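Local atomic coordinates of arginine decarboxylase, A207R protein (Paramecium bursaria Chlorella virus 1, PDB entry 2NVA), a protein that decarboxylates arginine to agmatine with the help of pyridoxal 5'-phosphate, as a class-II decarboxylase of the ornithine decarboxylase-like kind. Residues A[131-135]-A[147-152]; A[209-215]-A[247-253]. All coordinates share one frame; numbering follows the deposited sequence.

Overall arrangement
Contacts 1 and 2 belong to one parallel barrel sheet, their centres about 15 Å apart. Strand 170-174 lies between the strand of 131-135 and that of 209-215, yet on the inward face of the sheet, past strand 170-174, Ile-131 CD1 meets Ile-210 CG2 at 4.3 Å. Both contacts end near the bound agmatine-cofactor adduct PL2. In contact 2, Glu-252 approaches the pyridine nitrogen and Gly-215 and Pro-253 lie by the phosphate; in contact 1, the Arg-133 side chain comes within about 4 Å of PL2 and about 4 Å of His-176, a cofactor-binding residue whose nearest atoms are about 3 Å from Gly-215. The loop 147-152 also faces the second subunit, to whose Asp-328 Lys-148 is salt-bridged.

Contact 1 of 2, residues A[131-135]-A[147-152]; sequences ILRIR and NKFGAN
Arg-133 and Arg-135 flank the backbone of 147-152 at the C-terminal end of a barrel strand. Ala-151 N gives its hydrogen to Arg-133 O at 2.9 Å, and Ala-151 O takes one from Arg-135 N at 2.9 Å, an isolated beta bridge between Ile-134 and Ala-151. The same Ala-151 O also accepts from a water that donates to Arg-135 O as well. Phe-149 CB sits 3.4 Å from Arg-133 CZ, over the centre of one guanidinium face; the extended arginine chain, with CG anti to the backbone N (chi1 -179°), carries the group there. A second water accepts from Arg-133 NH2 and donates to Phe-149 O. Arg-133 also reaches the bound PL2 and His-176, so this packing borders the cofactor site. Asn-147 N covers a face of the Arg-135 guanidinium, whose NH2 forms a salt bridge with Asp-137, while a water in the guanidinium plane joins NH1 to Asn-152 OD1. Gly-150 suits its place because a CB would collide with Arg-135 N and with the preceding carbonyl; its own N is hydrogen-bonded to Asp-113 OD2. Ala-151's methyl fits between Leu-132 CD1 (4.1 Å from its CB) and Ile-156 and Leu-159 of helix 156-165, and Arg-133 stands between strands 109-112 and 170-174.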
loop_
_atom_site.group_PDB
_atom_site.type_symbol
_atom_site.label_atom_id
_atom_site.label_comp_id
_atom_site.label_asym_id
_atom_site.label_seq_id
_atom_site.Cartn_x
_atom_site.Cartn_y
_atom_site.Cartn_z
ATOM N N ILE A 131 0.564 -7.306 29.602
ATOM C CA ILE A 131 -0.546 -8.179 29.254
ATOM C C ILE A 131 -0.019 -9.245 28.302
ATOM O O ILE A 131 0.504 -8.928 27.242
ATOM C CB ILE A 131 -1.729 -7.391 28.605
ATOM C CG1 ILE A 131 -2.349 -6.424 29.618
ATOM C CG2 ILE A 131 -2.790 -8.340 28.077
ATOM C CD1 ILE A 131 -3.348 -5.427 29.000
ATOM N N LEU A 132 -0.148 -10.506 28.697
ATOM C CA LEU A 132 0.327 -11.581 27.842
ATOM C C LEU A 132 -0.689 -11.839 26.734
ATOM O O LEU A 132 -1.834 -12.177 27.009
ATOM C CB LEU A 132 0.601 -12.859 28.649
ATOM C CG LEU A 132 0.911 -14.123 27.829
ATOM C CD1 LEU A 132 2.214 -14.007 27.038
ATOM C CD2 LEU A 132 0.919 -15.365 28.723
ATOM N N ARG A 133 -0.249 -11.686 25.491
ATOM C CA ARG A 133 -1.093 -12.008 24.350
ATOM C C ARG A 133 -0.928 -13.480 23.982
ATOM O O ARG A 133 0.188 -13.941 23.727
ATOM C CB ARG A 133 -0.768 -11.128 23.143
ATOM C CG ARG A 133 -1.654 -11.433 21.944
ATOM C CD ARG A 133 -1.485 -10.398 20.852
ATOM N NE ARG A 133 -2.130 -10.815 19.612
ATOM C CZ ARG A 133 -2.127 -10.082 18.500
ATOM N NH1 ARG A 133 -1.503 -8.911 18.480
ATOM N NH2 ARG A 133 -2.741 -10.521 17.404
ATOM N N ILE A 134 -2.044 -14.205 23.980
ATOM C CA ILE A 134 -2.049 -15.609 23.585
ATOM C C ILE A 134 -2.659 -15.776 22.200
ATOM O O ILE A 134 -3.545 -15.007 21.805
ATOM C CB ILE A 134 -2.779 -16.504 24.625
ATOM C CG1 ILE A 134 -4.266 -16.130 24.734
ATOM C CG2 ILE A 134 -2.086 -16.356 25.987
ATOM C CD1 ILE A 134 -5.110 -17.126 25.578
ATOM N N ARG A 135 -2.187 -16.783 21.468
ATOM C CA ARG A 135 -2.732 -17.044 20.143
ATOM C C ARG A 135 -4.022 -17.856 20.247
ATOM O O ARG A 135 -4.036 -18.941 20.845
ATOM C CB ARG A 135 -1.727 -17.802 19.282
ATOM C CG ARG A 135 -2.256 -18.079 17.891
ATOM C CD ARG A 135 -1.303 -18.923 17.095
ATOM N NE ARG A 135 -1.842 -19.125 15.749
ATOM C CZ ARG A 135 -1.166 -19.652 14.732
ATOM N NH1 ARG A 135 0.104 -20.022 14.884
ATOM N NH2 ARG A 135 -1.756 -19.782 13.551
ATOM N N ASN A 147 -0.208 -16.559 13.046
ATOM C CA ASN A 147 1.187 -16.934 12.804
ATOM C C ASN A 147 2.188 -15.952 13.415
ATOM O O ASN A 147 3.188 -16.354 14.022
ATOM C CB ASN A 147 1.451 -17.034 11.331
ATOM C CG ASN A 147 1.569 -18.463 10.864
ATOM O OD1 ASN A 147 2.004 -19.361 11.614
ATOM N ND2 ASN A 147 1.236 -18.693 9.603
ATOM N N LYS A 148 1.881 -14.666 13.299
ATOM C CA LYS A 148 2.827 -13.615 13.613
ATOM C C LYS A 148 2.815 -13.191 15.081
ATOM O O LYS A 148 3.856 -12.813 15.627
ATOM C CB LYS A 148 2.529 -12.422 12.710
ATOM C CG LYS A 148 3.448 -11.220 12.843
ATOM C CD LYS A 148 3.182 -10.257 11.663
ATOM C CE LYS A 148 4.016 -8.997 11.793
ATOM N NZ LYS A 148 3.686 -7.978 10.772
ATOM N N PHE A 149 1.643 -13.251 15.712
ATOM C CA PHE A 149 1.482 -12.734 17.072
ATOM C C PHE A 149 0.826 -13.729 18.014
ATOM O O PHE A 149 -0.027 -14.511 17.589
ATOM C CB PHE A 149 0.644 -11.450 17.050
ATOM C CG PHE A 149 1.307 -10.305 16.328
ATOM C CD1 PHE A 149 2.457 -9.716 16.851
ATOM C CD2 PHE A 149 0.793 -9.831 15.129
ATOM C CE1 PHE A 149 3.076 -8.659 16.202
ATOM C CE2 PHE A 149 1.405 -8.775 14.478
ATOM C CZ PHE A 149 2.546 -8.187 15.016
ATOM N N GLY A 150 1.198 -13.663 19.292
ATOM C CA GLY A 150 0.542 -14.447 20.325
ATOM C C GLY A 150 1.352 -15.661 20.727
ATOM O O GLY A 150 1.911 -16.359 19.878
ATOM N N ALA A 151 1.390 -15.915 22.031
ATOM C CA ALA A 151 2.109 -17.063 22.578
ATOM C C ALA A 151 1.305 -18.346 22.380
ATOM O O ALA A 151 0.077 -18.358 22.513
ATOM C CB ALA A 151 2.383 -16.848 24.052
ATOM N N ASN A 152 2.018 -19.427 22.082
ATOM C CA ASN A 152 1.414 -20.743 21.972
ATOM C C ASN A 152 1.120 -21.293 23.358
ATOM O O ASN A 152 1.764 -20.884 24.336
ATOM C CB ASN A 152 2.356 -21.688 21.225
ATOM C CG ASN A 152 2.590 -21.254 19.805
ATOM O OD1 ASN A 152 1.652 -20.875 19.106
ATOM N ND2 ASN A 152 3.839 -21.325 19.359
HETATM O O HOH W 1 -2.761 -13.581 17.297
HETATM O O HOH W 2 2.052 -19.457 16.802
HETATM O O HOH W 3 -2.342 -19.891 22.922
#

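Contact 2 of 2, residues A[209-215]-A[247-253]; sequences YILDIGG and VTIVAEP. With PL2 ((4-{[(4-{[amino(imino)methyl]amino}butyl)amino]methyl}-5-hydroxy-6-methylpyridin-3-yl)methyl dihydrogen phosphate), chain I.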
loop_
_atom_site.group_PDB
_atom_site.type_symbol
_atom_site.label_atom_id
_atom_site.label_comp_id
_atom_site.label_asym_id
_atom_site.label_seq_id
_atom_site.Cartn_x
_atom_site.Cartn_y
_atom_site.Cartn_z
ATOM N N TYR A 209 -5.763 -8.992 36.578
ATOM C CA TYR A 209 -7.130 -8.505 36.731
ATOM C C TYR A 209 -7.745 -8.023 35.418
ATOM O O TYR A 209 -8.886 -7.580 35.416
ATOM C CB TYR A 209 -7.217 -7.388 37.796
ATOM C CG TYR A 209 -6.262 -6.229 37.572
ATOM C CD1 TYR A 209 -6.674 -5.063 36.931
ATOM C CD2 TYR A 209 -4.934 -6.310 38.007
ATOM C CE1 TYR A 209 -5.781 -3.999 36.741
ATOM C CE2 TYR A 209 -4.050 -5.268 37.819
ATOM C CZ TYR A 209 -4.470 -4.121 37.186
ATOM O OH TYR A 209 -3.564 -3.089 37.011
ATOM N N ILE A 210 -7.005 -8.094 34.311
ATOM C CA ILE A 210 -7.540 -7.604 33.033
ATOM C C ILE A 210 -7.720 -8.728 32.022
ATOM O O ILE A 210 -6.803 -9.524 31.814
ATOM C CB ILE A 210 -6.646 -6.488 32.412
ATOM C CG1 ILE A 210 -6.692 -5.212 33.278
ATOM C CG2 ILE A 210 -7.071 -6.183 30.954
ATOM C CD1 ILE A 210 -5.974 -4.007 32.667
ATOM N N LEU A 211 -8.908 -8.802 31.420
ATOM C CA LEU A 211 -9.107 -9.613 30.235
ATOM C C LEU A 211 -9.237 -8.644 29.072
ATOM O O LEU A 211 -10.011 -7.693 29.143
ATOM C CB LEU A 211 -10.368 -10.472 30.347
ATOM C CG LEU A 211 -10.839 -11.153 29.051
ATOM C CD1 LEU A 211 -9.843 -12.246 28.619
ATOM C CD2 LEU A 211 -12.251 -11.730 29.184
ATOM N N ASP A 212 -8.469 -8.873 28.013
ATOM C CA ASP A 212 -8.515 -8.014 26.845
ATOM C C ASP A 212 -8.960 -8.894 25.674
ATOM O O ASP A 212 -8.213 -9.772 25.248
ATOM C CB ASP A 212 -7.122 -7.417 26.606
ATOM C CG ASP A 212 -7.030 -6.543 25.361
ATOM O OD1 ASP A 212 -7.963 -6.501 24.513
ATOM O OD2 ASP A 212 -5.963 -5.889 25.217
ATOM N N ILE A 213 -10.173 -8.669 25.164
ATOM C CA ILE A 213 -10.711 -9.561 24.131
ATOM C C ILE A 213 -10.341 -9.124 22.701
ATOM O O ILE A 213 -10.860 -9.683 21.730
ATOM C CB ILE A 213 -12.250 -9.744 24.247
ATOM C CG1 ILE A 213 -12.952 -8.398 24.075
ATOM C CG2 ILE A 213 -12.622 -10.438 25.582
ATOM C CD1 ILE A 213 -14.466 -8.511 23.746
ATOM N N GLY A 214 -9.451 -8.138 22.580
ATOM C CA GLY A 214 -8.919 -7.737 21.264
ATOM C C GLY A 214 -9.966 -7.111 20.351
ATOM O O GLY A 214 -10.929 -6.523 20.841
ATOM N N GLY A 215 -9.774 -7.245 19.037
ATOM C CA GLY A 215 -10.680 -6.636 18.050
ATOM C C GLY A 215 -11.415 -7.639 17.170
ATOM O O GLY A 215 -11.679 -8.772 17.584
ATOM N N VAL A 247 -12.482 -8.432 38.021
ATOM C CA VAL A 247 -11.816 -8.470 36.710
ATOM C C VAL A 247 -12.288 -7.295 35.859
ATOM O O VAL A 247 -13.491 -7.034 35.791
ATOM C CB VAL A 247 -12.104 -9.790 35.961
ATOM C CG1 VAL A 247 -11.474 -9.771 34.546
ATOM C CG2 VAL A 247 -11.588 -10.979 36.757
ATOM N N THR A 248 -11.350 -6.567 35.254
ATOM C CA THR A 248 -11.694 -5.510 34.302
ATOM C C THR A 248 -11.628 -6.110 32.905
ATOM O O THR A 248 -10.673 -6.809 32.589
ATOM C CB THR A 248 -10.688 -4.343 34.394
ATOM O OG1 THR A 248 -10.862 -3.673 35.637
ATOM C CG2 THR A 248 -10.882 -3.332 33.256
ATOM N N ILE A 249 -12.630 -5.846 32.073
ATOM C CA ILE A 249 -12.617 -6.378 30.714
ATOM C C ILE A 249 -12.451 -5.210 29.762
ATOM O O ILE A 249 -13.138 -4.200 29.883
ATOM C CB ILE A 249 -13.903 -7.155 30.356
ATOM C CG1 ILE A 249 -14.417 -8.004 31.550
ATOM C CG2 ILE A 249 -13.732 -7.942 29.005
ATOM C CD1 ILE A 249 -13.765 -9.388 31.688
ATOM N N VAL A 250 -11.522 -5.339 28.826
ATOM C CA VAL A 250 -11.338 -4.319 27.796
ATOM C C VAL A 250 -11.349 -4.993 26.421
ATOM O O VAL A 250 -11.269 -6.220 26.325
ATOM C CB VAL A 250 -10.002 -3.522 27.974
ATOM C CG1 VAL A 250 -9.970 -2.774 29.314
ATOM C CG2 VAL A 250 -8.793 -4.433 27.831
ATOM N N ALA A 251 -11.465 -4.182 25.373
ATOM C CA ALA A 251 -11.409 -4.669 24.000
ATOM C C ALA A 251 -10.597 -3.684 23.163
ATOM O O ALA A 251 -10.350 -2.557 23.602
ATOM C CB ALA A 251 -12.804 -4.819 23.424
ATOM N N GLU A 252 -10.207 -4.112 21.963
ATOM C CA GLU A 252 -9.421 -3.269 21.075
ATOM C C GLU A 252 -10.129 -3.137 19.720
ATOM O O GLU A 252 -9.553 -3.483 18.684
ATOM C CB GLU A 252 -8.020 -3.858 20.894
ATOM C CG GLU A 252 -7.243 -4.086 22.192
ATOM C CD GLU A 252 -6.041 -5.019 22.021
ATOM O OE1 GLU A 252 -5.889 -5.631 20.930
ATOM O OE2 GLU A 252 -5.247 -5.150 22.979
ATOM N N PRO A 253 -11.379 -2.637 19.725
ATOM C CA PRO A 253 -12.079 -2.585 18.441
ATOM C C PRO A 253 -11.530 -1.486 17.538
ATOM O O PRO A 253 -11.253 -0.385 18.009
ATOM C CB PRO A 253 -13.527 -2.257 18.839
ATOM C CG PRO A 253 -13.397 -1.499 20.120
ATOM C CD PRO A 253 -12.199 -2.100 20.831
HETATM N N1 PL2 I . -5.989 -4.687 18.291
HETATM C C2 PL2 I . -4.868 -5.162 17.722
HETATM C C2A PL2 I . -3.639 -5.492 18.592
HETATM C C3 PL2 I . -4.849 -5.348 16.333
HETATM O O3 PL2 I . -3.710 -5.846 15.784
HETATM C C4 PL2 I . -5.971 -5.057 15.532
HETATM C C4A PL2 I . -5.986 -5.238 13.985
HETATM C C5 PL2 I . -7.108 -4.567 16.205
HETATM C C6 PL2 I . -7.082 -4.392 17.576
HETATM P P PL2 I . -10.417 -4.708 14.124
HETATM N N PL2 I . -5.052 -6.290 13.525
HETATM C CA PL2 I . -4.443 -5.940 12.234
HETATM C CG PL2 I . -4.871 -5.425 9.792
HETATM O OP2 PL2 I . -10.875 -5.865 13.111
HETATM O OP3 PL2 I . -10.317 -3.344 13.242
HETATM O OP1 PL2 I . -11.358 -4.574 15.275
HETATM O OP4 PL2 I . -8.925 -5.144 14.543
HETATM C C5M PL2 I . -8.393 -4.219 15.426
HETATM C CB PL2 I . -5.517 -5.685 11.155
HETATM C CD PL2 I . -5.945 -5.205 8.700
HETATM N NE PL2 I . -5.211 -4.866 7.460
HETATM C CZ PL2 I . -5.740 -4.330 6.350
HETATM N NH2 PL2 I . -4.929 -4.063 5.298
HETATM N NH1 PL2 I . -7.048 -4.068 6.275
#
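Leu-211 lies alongside Ile-249, both side chains pointing the same way, and its CD2 touches Ile-249 CD1 at 3.7 Å. Branched and bulky, the two fill the layer between the strands and the surrounding helices, where Leu-211 also meets Ile-191 and Ser-194 of helix 184-204. On the other face, Val-250 CG2 packs 3.6 Å from Asp-212 CB; with CG1 anti to the carbonyl carbon (chi1 -61°), CG2 is left between the backbone N and the carbonyl carbon, against the aspartate. Ile-210 CG2 meets the same methyl. Strands 210-212 and 248-251 run parallel at 22° as neighbours in the TIM barrel of this decarboxylase family, joined through helix 229-241 in a beta-alpha-beta crossover. Their ladder alternates: Leu-211 N donates to Thr-248 O, then Val-250 N to Leu-211 O at 2.8 Å, then Ile-213 N to Val-250 O. Beyond the strands Glu-252 N reaches Gly-214 O from above the carbonyl plane. Asp-212 OD1 accepts from Gly-214 N, an Asx turn that shapes the strand's exit, and Gly-214 takes a positive phi there. Asp-212 OD2 comes within 2.5 Å of Glu-252 OE2, the two carboxylates nearly perpendicular, their planes 79° apart. The other oxygen of the glutamate, OE1, is 2.8 Å from N1 of the PL2 pyridine, an approach that would probably stabilise positive charge on the ring. Gly-215 lacks a CB that would strike Glu-252 O, and its CA lies 3.5 Å from the phosphate oxygen OP1 of PL2.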